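Local coordinates for protein transaminase (Bacillus megaterium, PDB 5G0A) that probably transfers amino groups between amines and carbonyl compounds with S selectivity, using bound pyridoxal-5'-phosphate as its cofactor, at residues 254-259 with 264-269. Numbering follows the deposited sequence.
Sequences QIRKMT and VLWIND. Unlike the reference sequence in segment 264-269: Asn-268 (reference Thr). With PLP (pyridoxal-5'-phosphate), chain K.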
# COMPACT_ATOMS: atom_id res chain seq x y z
N GLN B 254 23.49 2.12 -21.18
CA GLN B 254 22.34 1.28 -21.54
C GLN B 254 21.06 1.66 -20.79
O GLN B 254 19.97 1.58 -21.35
CB GLN B 254 22.66 -0.20 -21.39
CG GLN B 254 23.46 -0.72 -22.58
CD GLN B 254 23.63 -2.23 -22.56
OE1 GLN B 254 22.87 -2.96 -21.93
NE2 GLN B 254 24.64 -2.71 -23.28
N ILE B 255 21.19 2.10 -19.55
CA ILE B 255 20.02 2.59 -18.81
C ILE B 255 19.48 3.89 -19.39
O ILE B 255 18.27 4.08 -19.48
CB ILE B 255 20.33 2.74 -17.29
CG1 ILE B 255 20.41 1.35 -16.62
CG2 ILE B 255 19.31 3.66 -16.60
CD1 ILE B 255 19.13 0.50 -16.63
N ARG B 256 20.38 4.79 -19.80
CA ARG B 256 19.95 6.04 -20.40
C ARG B 256 19.16 5.77 -21.68
O ARG B 256 18.09 6.34 -21.90
CB ARG B 256 21.16 6.96 -20.66
CG ARG B 256 20.84 8.18 -21.52
CD ARG B 256 20.05 9.27 -20.80
NE ARG B 256 18.64 8.91 -20.55
CZ ARG B 256 17.75 9.71 -19.96
NH1 ARG B 256 18.08 10.93 -19.56
NH2 ARG B 256 16.51 9.28 -19.78
N LYS B 257 19.71 4.90 -22.52
CA LYS B 257 19.07 4.48 -23.76
C LYS B 257 17.72 3.79 -23.52
O LYS B 257 16.73 4.15 -24.13
CB LYS B 257 20.03 3.56 -24.55
CG LYS B 257 19.47 3.07 -25.88
CD LYS B 257 20.62 2.58 -26.77
CE LYS B 257 20.10 1.84 -28.00
NZ LYS B 257 19.57 0.48 -27.68
N MET B 258 17.69 2.84 -22.59
CA MET B 258 16.46 2.09 -22.27
C MET B 258 15.35 3.01 -21.74
O MET B 258 14.20 2.92 -22.17
CB MET B 258 16.76 0.94 -21.27
CG MET B 258 15.51 0.19 -20.77
SD MET B 258 15.70 -0.51 -19.10
CE MET B 258 15.45 0.92 -18.04
N THR B 259 15.70 3.92 -20.82
CA THR B 259 14.70 4.88 -20.34
C THR B 259 14.14 5.81 -21.44
O THR B 259 12.94 6.02 -21.53
CB THR B 259 15.23 5.69 -19.12
OG1 THR B 259 16.46 6.36 -19.45
CG2 THR B 259 15.45 4.78 -17.92
N VAL B 264 10.55 6.89 -20.03
CA VAL B 264 10.63 6.87 -18.55
C VAL B 264 11.78 7.80 -18.17
O VAL B 264 12.77 7.91 -18.92
CB VAL B 264 10.85 5.41 -18.08
CG1 VAL B 264 11.35 5.29 -16.65
CG2 VAL B 264 9.57 4.59 -18.30
N LEU B 265 11.64 8.52 -17.06
CA LEU B 265 12.73 9.37 -16.59
C LEU B 265 13.90 8.57 -16.00
O LEU B 265 13.74 7.46 -15.51
CB LEU B 265 12.20 10.39 -15.56
CG LEU B 265 11.15 11.39 -16.01
CD1 LEU B 265 10.68 12.23 -14.81
CD2 LEU B 265 11.66 12.29 -17.16
N TRP B 266 15.10 9.17 -16.07
CA TRP B 266 16.26 8.66 -15.38
C TRP B 266 16.72 9.65 -14.31
O TRP B 266 17.10 10.79 -14.62
CB TRP B 266 17.42 8.30 -16.37
CG TRP B 266 18.70 7.93 -15.68
CD1 TRP B 266 18.83 7.15 -14.55
CD2 TRP B 266 20.03 8.28 -16.08
NE1 TRP B 266 20.16 7.04 -14.21
CE2 TRP B 266 20.91 7.71 -15.13
CE3 TRP B 266 20.57 9.03 -17.15
CZ2 TRP B 266 22.30 7.88 -15.21
CZ3 TRP B 266 21.95 9.19 -17.21
CH2 TRP B 266 22.80 8.62 -16.25
N ILE B 267 16.61 9.23 -13.06
CA ILE B 267 17.13 10.00 -11.93
C ILE B 267 18.46 9.39 -11.57
O ILE B 267 18.54 8.21 -11.22
CB ILE B 267 16.20 9.88 -10.68
CG1 ILE B 267 14.77 10.35 -11.00
CG2 ILE B 267 16.85 10.65 -9.50
CD1 ILE B 267 13.75 10.01 -9.90
N ASN B 268 19.54 10.16 -11.65
CA ASN B 268 20.77 9.66 -11.04
C ASN B 268 21.04 10.33 -9.69
O ASN B 268 21.01 11.55 -9.59
CB ASN B 268 22.02 9.77 -11.94
CG ASN B 268 23.17 8.99 -11.37
OD1 ASN B 268 23.07 7.77 -11.13
ND2 ASN B 268 24.28 9.68 -11.10
N ASP B 269 21.26 9.49 -8.69
CA ASP B 269 21.48 9.94 -7.32
C ASP B 269 22.96 10.26 -7.16
O ASP B 269 23.79 9.34 -7.13
CB ASP B 269 21.04 8.84 -6.35
CG ASP B 269 21.08 9.28 -4.88
OD1 ASP B 269 21.68 10.34 -4.57
OD2 ASP B 269 20.49 8.57 -4.04
N1 PLP K . 21.77 8.86 -1.55
C2 PLP K . 23.02 8.36 -1.55
C2A PLP K . 23.57 7.69 -2.80
C3 PLP K . 23.89 8.53 -0.36
O3 PLP K . 25.15 8.09 -0.33
C4 PLP K . 23.33 9.21 0.82
C4A PLP K . 24.20 9.44 2.05
C5 PLP K . 21.92 9.66 0.69
C6 PLP K . 21.21 9.44 -0.48
C5A PLP K . 21.19 10.32 1.85
O4P PLP K . 21.77 11.53 2.29
P PLP K . 21.47 11.99 3.81
O1P PLP K . 22.09 13.36 3.79
O2P PLP K . 19.98 11.98 4.06
O3P PLP K . 22.21 11.01 4.68
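Arg-256 packs its side chain against CE3 and CZ3 of Trp-266, the indole that the strand sends toward the helix. Its CB meets CE3 of that ring at 4.1 Å, and CD comes closer, 3.7 Å from the same CE3. Bends at chi2 and chi3 swing the chain toward the C-terminal end of the helix; NE keeps to CE3, CZ passes to Trp-266 CB, and NH1 lies at the ring edge. The guanidinium stands 80° to the ring plane, with Trp-266 CB over one of its faces. At the tip NH2 donates to Thr-259 OG1, 2.9 Å away; it also forms a salt bridge with Asp-292, while NH1 reaches Gln-290 O. Arginine suits this buried place, since its methylenes pack on carbon and its N-H groups find acceptors; an alanine here would probably leave the carboxylate of Asp-292 without its cationic mate and uncover that side of the indole. Thr-259 is small enough to sit close to the strand, yet offers a hydroxyl to the arginine.

Ile-255 CG2, a branched aliphatic's methyl, lies over the five-membered ring of Trp-266 in a CH-pi contact, 4.2 Å from its centroid. NE1 is hydrogen-bonded to Thr-236 OG1. Val-264 N donates an almost straight bond (178°) to Thr-259 O, 3.0 Å long.

Helix 251-262 thus packs nearly antiparallel (150°) on strand 265-269, completing a beta-alpha-beta unit with strand 231-236 in the PLP-dependent aminotransferase fold. Helix 121-136 covers Leu-265 and Ile-267 on the sheet's other face, and the strand ends at Asp-269, placing OD2 2.8 Å from the pyridine N1 of pyridoxal-5'-phosphate, as in the family.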